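Local coordinates for protein alpha-galactosidase (Lactobacillus brevis, PDB 3MI6) that probably hydrolyses terminal, non-reducing alpha-D-galactose residues from alpha-D-galactosides such as galactose oligosaccharides and galactomannans, as a member of glycosyl hydrolase family 36, at residues A118-S122 against L506-Q510; A570-V576 against G600-L606. All coordinates share one frame; numbering follows the deposited sequence.

Contact 1: residues A118-S122 against L506-Q510; sequences ANLPS and LGVYQ
At the interface between the N-terminal beta domain and the TIM barrel, Pro-121 of loop 118-122 packs on Tyr-509 of helix 500-518. The main interaction is a CH-pi contact. Pro-121 CD stands 3.4 Å from the centroid of the Tyr-509 ring and 20° off its normal. It sits over one face, displaced toward the rim on the side of CD2 and CE2. Pro-121 CG continues across that face, 3.5 Å from Tyr-509 CZ. The Tyr-509 side chain has CG anti to its carbonyl carbon (chi1 -65°), which extends the ring toward the loop. Tyr-509 OH is hydrogen-bonded to Ser-255 OG. Leu-120 CD2 packs beside the ring, 3.8 Å from Tyr-509 CE2 on an oblique approach. Leu-120 CD2 is also 3.6 Å from Leu-506 CD2, about one helical turn earlier. Nearer the solvent, the amides of Asn-119 and Gln-510 have their planes 79° apart, with Asn-119 ND2 4.1 Å from Gln-510 NE2. Replacing Tyr-509 with an alanine would probably leave Pro-121 without its aromatic platform and Ser-255 OG without its hydroxyl partner. Helix 500-518 lies in the chain between barrel strands 475-478 and 523-526. The loop joins strands 103-112 and 132-140, and Pro-121 also touches Val-253 and Tyr-540.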
loop_
_atom_site.group_PDB
_atom_site.type_symbol
_atom_site.label_atom_id
_atom_site.label_comp_id
_atom_site.label_asym_id
_atom_site.label_seq_id
_atom_site.Cartn_x
_atom_site.Cartn_y
_atom_site.Cartn_z
ATOM N N ALA D 118 -11.436 42.936 -17.560
ATOM C CA ALA D 118 -12.394 44.008 -17.455
ATOM C C ALA D 118 -13.377 43.744 -16.327
ATOM O O ALA D 118 -13.520 44.572 -15.425
ATOM C CB ALA D 118 -13.121 44.221 -18.778
ATOM N N ASN D 119 -14.049 42.596 -16.363
ATOM C CA ASN D 119 -15.136 42.361 -15.414
ATOM C C ASN D 119 -14.950 41.212 -14.426
ATOM O O ASN D 119 -15.847 40.947 -13.630
ATOM C CB ASN D 119 -16.450 42.170 -16.154
ATOM C CG ASN D 119 -16.780 43.334 -17.034
ATOM O OD1 ASN D 119 -16.940 43.182 -18.251
ATOM N ND2 ASN D 119 -16.868 44.524 -16.429
ATOM N N LEU D 120 -13.800 40.542 -14.486
ATOM C CA LEU D 120 -13.522 39.402 -13.629
ATOM C C LEU D 120 -12.351 39.688 -12.702
ATOM O O LEU D 120 -11.420 40.395 -13.078
ATOM C CB LEU D 120 -13.167 38.185 -14.483
ATOM C CG LEU D 120 -14.280 37.403 -15.161
ATOM C CD1 LEU D 120 -13.706 36.476 -16.222
ATOM C CD2 LEU D 120 -15.063 36.636 -14.116
ATOM N N PRO D 121 -12.383 39.120 -11.493
ATOM C CA PRO D 121 -11.203 39.130 -10.619
ATOM C C PRO D 121 -10.063 38.487 -11.382
ATOM O O PRO D 121 -10.307 37.542 -12.130
ATOM C CB PRO D 121 -11.611 38.225 -9.458
ATOM C CG PRO D 121 -12.784 37.416 -9.980
ATOM C CD PRO D 121 -13.470 38.275 -10.978
ATOM N N SER D 122 -8.845 38.983 -11.224
ATOM C CA SER D 122 -7.763 38.536 -12.088
ATOM C C SER D 122 -6.405 39.014 -11.622
ATOM O O SER D 122 -6.279 39.698 -10.606
ATOM C CB SER D 122 -8.005 39.017 -13.521
ATOM O OG SER D 122 -8.162 40.429 -13.557
ATOM N N LEU D 506 -20.882 36.763 -12.261
ATOM C CA LEU D 506 -20.482 38.090 -12.715
ATOM C C LEU D 506 -21.206 39.175 -11.914
ATOM O O LEU D 506 -20.620 40.192 -11.561
ATOM C CB LEU D 506 -20.744 38.254 -14.211
ATOM C CG LEU D 506 -19.944 37.307 -15.108
ATOM C CD1 LEU D 506 -20.293 37.505 -16.569
ATOM C CD2 LEU D 506 -18.446 37.449 -14.883
ATOM N N GLY D 507 -22.479 38.944 -11.613
ATOM C CA GLY D 507 -23.244 39.849 -10.778
ATOM C C GLY D 507 -22.634 40.091 -9.401
ATOM O O GLY D 507 -22.526 41.253 -8.945
ATOM N N VAL D 508 -22.248 39.003 -8.729
ATOM C CA VAL D 508 -21.605 39.108 -7.436
ATOM C C VAL D 508 -20.349 39.946 -7.632
ATOM O O VAL D 508 -20.133 40.908 -6.901
ATOM C CB VAL D 508 -21.334 37.706 -6.783
ATOM C CG1 VAL D 508 -20.278 37.770 -5.652
ATOM C CG2 VAL D 508 -22.618 37.125 -6.247
ATOM N N TYR D 509 -19.542 39.638 -8.639
ATOM C CA TYR D 509 -18.348 40.450 -8.848
ATOM C C TYR D 509 -18.712 41.915 -9.071
ATOM O O TYR D 509 -18.108 42.814 -8.482
ATOM C CB TYR D 509 -17.493 39.928 -9.997
ATOM C CG TYR D 509 -16.920 38.568 -9.731
ATOM C CD1 TYR D 509 -16.609 38.174 -8.442
ATOM C CD2 TYR D 509 -16.688 37.681 -10.759
ATOM C CE1 TYR D 509 -16.079 36.937 -8.176
ATOM C CE2 TYR D 509 -16.163 36.423 -10.503
ATOM C CZ TYR D 509 -15.859 36.058 -9.202
ATOM O OH TYR D 509 -15.328 34.810 -8.933
ATOM N N GLN D 510 -19.707 42.155 -9.914
ATOM C CA GLN D 510 -20.229 43.506 -10.099
ATOM C C GLN D 510 -20.405 44.198 -8.748
ATOM O O GLN D 510 -19.952 45.321 -8.547
ATOM C CB GLN D 510 -21.570 43.471 -10.854
ATOM C CG GLN D 510 -21.467 43.602 -12.377
ATOM C CD GLN D 510 -20.649 44.817 -12.785
ATOM O OE1 GLN D 510 -21.128 45.970 -12.714
ATOM N NE2 GLN D 510 -19.396 44.572 -13.199
#

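Contact 2: residues A570-V576 against G600-L606; sequences AMMGAHV and GDLGYEL
Gly-573 pairs with Asp-601 in the last two strands of the TIM barrel, 572-576 and 601-604. They are neighbouring parallel strands of a beta-alpha-beta unit whose crossover contains helix 590-597. The axes of the two short strand segments are 36° apart. Met-572 O accepts from Asp-601 N at 2.9 Å. Asp-601 O accepts from Ala-574 N at 3.1 Å, with the donor above the carbonyl plane. Asp-601 O also takes a longer bond from a water, at 3.3 Å. Gly-603 O is satisfied by Val-576 N at 2.8 Å. Val-576 O receives Glu-605 N. Other backbone groups are bonded outside the two segments: Gly-573 O to Thr-547 OG1, and Gly-600 O and Leu-602 N both to Tyr-626 OH.

On one face, Val-576 lies side by side with Leu-602 and Tyr-604. Val-576 CB is 3.7 Å from Tyr-604 CE1, and the Tyr-604 hydroxyl is bonded to Gln-622. The other face carries Asp-601 and His-575, and the chain then reaches Glu-605. The Glu-605 side chain is about 5 Å from that of Lys-477, a predicted substrate-binding residue, and about 6 Å from that of Asp-549, the predicted proton donor. This places the His-carboxylate pair beside the probable active site. The carboxylate is turned 66° from the imidazole, and Glu-605 OE2 lies close to Glu-338 OE2. Both ring nitrogens of His-575 have partners. NE2 meets the same water, and His-575 ND1 donates near the ring plane to the anti lone pair of Glu-605 OE1, at 2.5 Å.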
loop_
_atom_site.group_PDB
_atom_site.type_symbol
_atom_site.label_atom_id
_atom_site.label_comp_id
_atom_site.label_asym_id
_atom_site.label_seq_id
_atom_site.Cartn_x
_atom_site.Cartn_y
_atom_site.Cartn_z
ATOM N N ALA D 570 -2.874 34.332 5.834
ATOM C CA ALA D 570 -3.414 35.682 5.746
ATOM C C ALA D 570 -4.893 35.665 5.335
ATOM O O ALA D 570 -5.674 36.525 5.742
ATOM C CB ALA D 570 -2.596 36.508 4.762
HETATM N N MSE D 571 -5.263 34.660 4.550
HETATM C CA MSE D 571 -6.600 34.548 3.994
HETATM C C MSE D 571 -7.637 33.888 4.926
HETATM O O MSE D 571 -8.845 33.988 4.686
HETATM C CB MSE D 571 -6.530 33.789 2.675
HETATM C CG MSE D 571 -5.733 34.497 1.582
HETATM SE SE MSE D 571 -5.764 33.486 -0.098
HETATM C CE MSE D 571 -4.530 34.595 -1.172
HETATM N N MSE D 572 -7.167 33.245 5.994
HETATM C CA MSE D 572 -8.028 32.437 6.858
HETATM C C MSE D 572 -8.461 33.127 8.147
HETATM O O MSE D 572 -7.675 33.252 9.084
HETATM C CB MSE D 572 -7.311 31.151 7.258
HETATM C CG MSE D 572 -7.229 30.073 6.205
HETATM SE SE MSE D 572 -6.026 28.625 6.846
HETATM C CE MSE D 572 -4.386 29.031 5.818
ATOM N N GLY D 573 -9.718 33.544 8.225
ATOM C CA GLY D 573 -10.238 33.986 9.502
ATOM C C GLY D 573 -10.242 32.797 10.458
ATOM O O GLY D 573 -10.441 31.672 10.027
ATOM N N ALA D 574 -10.017 33.043 11.744
ATOM C CA ALA D 574 -10.104 31.998 12.756
ATOM C C ALA D 574 -10.482 32.600 14.101
ATOM O O ALA D 574 -9.764 33.436 14.618
ATOM C CB ALA D 574 -8.789 31.274 12.871
ATOM N N HIS D 575 -11.601 32.183 14.677
ATOM C CA HIS D 575 -12.004 32.730 15.972
ATOM C C HIS D 575 -11.867 31.707 17.110
ATOM O O HIS D 575 -12.159 30.535 16.936
ATOM C CB HIS D 575 -13.444 33.252 15.930
ATOM C CG HIS D 575 -13.714 34.245 14.840
ATOM N ND1 HIS D 575 -14.994 34.602 14.462
ATOM C CD2 HIS D 575 -12.879 34.971 14.060
ATOM C CE1 HIS D 575 -14.936 35.493 13.488
ATOM N NE2 HIS D 575 -13.665 35.737 13.226
ATOM N N VAL D 576 -11.434 32.159 18.279
ATOM C CA VAL D 576 -11.488 31.332 19.475
ATOM C C VAL D 576 -12.929 31.248 19.946
ATOM O O VAL D 576 -13.539 32.273 20.241
ATOM C CB VAL D 576 -10.673 31.944 20.618
ATOM C CG1 VAL D 576 -10.965 31.214 21.928
ATOM C CG2 VAL D 576 -9.175 31.940 20.280
ATOM N N GLY D 600 -3.532 32.451 11.525
ATOM C CA GLY D 600 -4.504 32.995 10.616
ATOM C C GLY D 600 -4.818 34.365 11.161
ATOM O O GLY D 600 -3.969 35.026 11.759
ATOM N N ASP D 601 -6.057 34.779 10.981
ATOM C CA ASP D 601 -6.493 36.084 11.437
ATOM C C ASP D 601 -7.371 35.934 12.679
ATOM O O ASP D 601 -8.578 35.675 12.584
ATOM C CB ASP D 601 -7.192 36.822 10.289
ATOM C CG ASP D 601 -6.311 36.893 9.041
ATOM O OD1 ASP D 601 -5.077 37.010 9.201
ATOM O OD2 ASP D 601 -6.836 36.803 7.905
ATOM N N LEU D 602 -6.726 36.109 13.832
ATOM C CA LEU D 602 -7.318 35.865 15.148
ATOM C C LEU D 602 -8.551 36.717 15.409
ATOM O O LEU D 602 -8.617 37.877 15.009
ATOM C CB LEU D 602 -6.275 36.079 16.264
ATOM C CG LEU D 602 -6.743 35.799 17.692
ATOM C CD1 LEU D 602 -7.112 34.342 17.841
ATOM C CD2 LEU D 602 -5.689 36.198 18.722
ATOM N N GLY D 603 -9.526 36.119 16.079
ATOM C CA GLY D 603 -10.812 36.741 16.326
ATOM C C GLY D 603 -11.474 35.993 17.460
ATOM O O GLY D 603 -11.074 34.877 17.772
ATOM N N TYR D 604 -12.455 36.608 18.103
ATOM C CA TYR D 604 -13.132 35.974 19.225
ATOM C C TYR D 604 -14.615 35.952 18.989
ATOM O O TYR D 604 -15.181 36.930 18.524
ATOM C CB TYR D 604 -12.788 36.658 20.554
ATOM C CG TYR D 604 -11.379 36.378 20.966
ATOM C CD1 TYR D 604 -11.091 35.379 21.885
ATOM C CD2 TYR D 604 -10.328 37.071 20.392
ATOM C CE1 TYR D 604 -9.771 35.087 22.247
ATOM C CE2 TYR D 604 -9.016 36.796 20.738
ATOM C CZ TYR D 604 -8.743 35.804 21.667
ATOM O OH TYR D 604 -7.447 35.536 22.005
ATOM N N GLU D 605 -15.241 34.828 19.299
ATOM C CA GLU D 605 -16.650 34.635 18.991
ATOM C C GLU D 605 -17.350 34.017 20.190
ATOM O O GLU D 605 -18.118 33.063 20.051
ATOM C CB GLU D 605 -16.803 33.747 17.749
ATOM C CG GLU D 605 -18.165 33.869 17.066
ATOM C CD GLU D 605 -18.184 33.295 15.647
ATOM O OE1 GLU D 605 -17.168 33.414 14.922
ATOM O OE2 GLU D 605 -19.225 32.733 15.251
ATOM N N LEU D 606 -17.057 34.553 21.372
ATOM C CA LEU D 606 -17.662 34.054 22.599
ATOM C C LEU D 606 -18.125 35.169 23.525
ATOM O O LEU D 606 -17.637 36.294 23.451
ATOM C CB LEU D 606 -16.734 33.078 23.330
ATOM C CG LEU D 606 -15.523 33.439 24.189
ATOM C CD1 LEU D 606 -14.812 32.144 24.503
ATOM C CD2 LEU D 606 -14.587 34.363 23.492
HETATM O O HOH W 1 -11.342 37.258 11.884
#

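Contact 1 comes first along the chain, and contact 2 follows in series. Their centres are about 27 Å apart, their nearest atoms about 11 Å, and they do not touch. Both involve the TIM barrel. Contact 1 joins an N-terminal beta-domain loop to helix 500-518, between the fourth and fifth strands. Contact 2 pairs the seventh strand with the eighth, which in turn meets the first strand, 333-335. Both come near predicted substrate-binding residues: Tyr-509 of contact 1 is about 8 Å from Trp-478, side chain to side chain, and Glu-605 of contact 2 lies near Lys-477. Contact 1 thus lies where two domains meet, and contact 2 forms part of the barrel wall.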